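Local structure of coat protein (Tobacco streak virus, 4Y6X) at the interface of chains A and B. The protein self-assembles into the icosahedral capsid of the virus, and probably binds the 3' end of the viral RNA to help start its translation. Numbering follows the deposited sequence. Chains: chain A/B, Coat protein.

The interface of chains A and B. Residues chain A 155-158, 161; chain B 19, 27, 68, 146.
A:Pro157 wedges between two indole rings of the partner, B:Trp27 and B:Trp146, and makes CH-pi contacts with both. On B:Trp27, CD of A:Pro157 lies over the five-membered ring, 3.5 Å from NE1 of B:Trp27, while CG sits over the six-membered ring; the pyrrolidine and indole side chains meet at about a right angle. CA and CB of A:Pro157 lie over the indole of B:Trp146, CA above the six-membered ring near its rim, 3.8 Å from CE2 of B:Trp146, and CB above the five-membered one. Edge-to-face packing extends the patch along B:Trp146. The ring of A:Phe161 is swung away from its backbone N (chi1 -160°), and the CD1/NE1 edge of B:Trp146 points at its face, the planes of the phenyl and the five-membered ring 79° apart. CE2 of A:Phe161 is 3.5 Å from CD1 of B:Trp146, and CE1 of A:Phe161 reaches CB of B:Leu68 at 3.6 Å. Leucine side chains fill in around the rings: CG of A:Leu155 packs at the far rim of B:Trp146, 3.7 Å from CZ3 of B:Trp146, and the CD2 methyls of B:Leu19 and B:Leu68 both reach CG of A:Pro157. The side chain of A:Met156, near B:Leu19 and B:Trp27, is poorly ordered. Polar links frame this apolar core. Within chain B, the indole N-H of B:Trp27 gives a nearly straight hydrogen bond, 2.9 Å from NE1 of B:Trp27 to O of B:Leu19, which lies close to the ring plane; it helps fix the indole's rotation and leaves a face for the proline. Across the chains, water 1 links O of A:Leu155 to N of B:Trp27. The jelly-roll barrel of one subunit thus grips the C-terminal arm of the other; with its two-fold twin, this patch contributes to the domain-swapped dimer.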
loop_
_atom_site.group_PDB
_atom_site.type_symbol
_atom_site.label_atom_id
_atom_site.label_comp_id
_atom_site.label_asym_id
_atom_site.label_seq_id
_atom_site.Cartn_x
_atom_site.Cartn_y
_atom_site.Cartn_z
ATOM N N LEU A 155 5.326 15.078 0.061
ATOM C CA LEU A 155 4.540 14.395 -0.939
ATOM C C LEU A 155 3.472 15.362 -1.523
ATOM O O LEU A 155 2.822 16.114 -0.791
ATOM C CB LEU A 155 3.964 13.174 -0.280
ATOM C CG LEU A 155 3.388 12.112 -1.155
ATOM C CD1 LEU A 155 4.455 11.589 -2.100
ATOM C CD2 LEU A 155 2.825 11.001 -0.284
ATOM N N MET A 156 3.308 15.357 -2.839
ATOM C CA MET A 156 2.432 16.323 -3.493
ATOM C C MET A 156 1.896 15.637 -4.717
ATOM O O MET A 156 2.679 14.990 -5.389
ATOM C CB MET A 156 3.228 17.575 -3.903
ATOM C CG MET A 156 2.448 18.910 -3.845
ATOM S SD MET A 156 1.976 19.654 -2.252
ATOM C CE MET A 156 1.561 21.321 -2.780
ATOM N N PRO A 157 0.597 15.838 -5.069
ATOM C CA PRO A 157 0.155 15.255 -6.352
ATOM C C PRO A 157 0.873 15.891 -7.551
ATOM O O PRO A 157 1.322 17.021 -7.460
ATOM C CB PRO A 157 -1.366 15.555 -6.404
ATOM C CG PRO A 157 -1.735 16.003 -5.001
ATOM C CD PRO A 157 -0.473 16.611 -4.433
ATOM N N PRO A 158 0.970 15.184 -8.676
ATOM C CA PRO A 158 1.631 15.817 -9.828
ATOM C C PRO A 158 0.886 17.070 -10.225
ATOM O O PRO A 158 -0.337 17.199 -10.007
ATOM C CB PRO A 158 1.525 14.774 -10.948
ATOM C CG PRO A 158 0.942 13.527 -10.364
ATOM C CD PRO A 158 0.585 13.768 -8.909
ATOM N N PHE A 161 -2.356 16.877 -12.125
ATOM C CA PHE A 161 -3.417 16.027 -11.621
ATOM C C PHE A 161 -4.836 16.579 -11.822
ATOM O O PHE A 161 -5.780 15.796 -12.109
ATOM C CB PHE A 161 -3.210 15.654 -10.191
ATOM C CG PHE A 161 -3.980 14.440 -9.769
ATOM C CD1 PHE A 161 -5.272 14.539 -9.358
ATOM C CD2 PHE A 161 -3.424 13.191 -9.889
ATOM C CE1 PHE A 161 -5.987 13.395 -9.003
ATOM C CE2 PHE A 161 -4.093 12.081 -9.517
ATOM C CZ PHE A 161 -5.376 12.177 -9.052
ATOM N N LEU B 19 -3.408 22.571 -5.184
ATOM C CA LEU B 19 -2.737 21.410 -4.553
ATOM C C LEU B 19 -1.952 21.727 -3.290
ATOM O O LEU B 19 -1.406 20.812 -2.649
ATOM C CB LEU B 19 -1.797 20.698 -5.513
ATOM C CG LEU B 19 -2.404 20.187 -6.814
ATOM C CD1 LEU B 19 -1.291 19.598 -7.659
ATOM C CD2 LEU B 19 -3.490 19.165 -6.559
ATOM N N TRP B 27 -0.634 15.230 2.209
ATOM C CA TRP B 27 -1.093 14.353 1.152
ATOM C C TRP B 27 -0.592 12.975 1.408
ATOM O O TRP B 27 0.576 12.806 1.752
ATOM C CB TRP B 27 -0.577 14.803 -0.208
ATOM C CG TRP B 27 -1.231 16.052 -0.756
ATOM C CD1 TRP B 27 -0.663 17.280 -0.911
ATOM C CD2 TRP B 27 -2.577 16.169 -1.195
ATOM N NE1 TRP B 27 -1.579 18.145 -1.474
ATOM C CE2 TRP B 27 -2.769 17.499 -1.617
ATOM C CE3 TRP B 27 -3.630 15.254 -1.343
ATOM C CZ2 TRP B 27 -3.950 17.939 -2.126
ATOM C CZ3 TRP B 27 -4.811 15.699 -1.805
ATOM C CH2 TRP B 27 -4.973 17.017 -2.228
ATOM N N LEU B 68 -8.819 13.429 -4.117
ATOM C CA LEU B 68 -8.593 13.716 -5.521
ATOM C C LEU B 68 -8.598 12.457 -6.307
ATOM O O LEU B 68 -7.904 11.471 -5.930
ATOM C CB LEU B 68 -7.239 14.332 -5.753
ATOM C CG LEU B 68 -7.063 15.852 -5.566
ATOM C CD1 LEU B 68 -7.829 16.457 -4.444
ATOM C CD2 LEU B 68 -5.589 16.236 -5.504
ATOM N N TRP B 146 -5.402 10.405 -4.204
ATOM C CA TRP B 146 -4.680 11.347 -3.334
ATOM C C TRP B 146 -5.673 11.819 -2.279
ATOM O O TRP B 146 -6.754 12.195 -2.632
ATOM C CB TRP B 146 -4.161 12.541 -4.113
ATOM C CG TRP B 146 -3.047 12.186 -4.920
ATOM C CD1 TRP B 146 -3.084 11.743 -6.195
ATOM C CD2 TRP B 146 -1.675 12.162 -4.530
ATOM N NE1 TRP B 146 -1.816 11.454 -6.635
ATOM C CE2 TRP B 146 -0.929 11.727 -5.646
ATOM C CE3 TRP B 146 -0.999 12.524 -3.380
ATOM C CZ2 TRP B 146 0.468 11.571 -5.624
ATOM C CZ3 TRP B 146 0.406 12.381 -3.348
ATOM C CH2 TRP B 146 1.111 11.937 -4.475
HETATM O O HOH W 1 2.184 16.219 1.839
#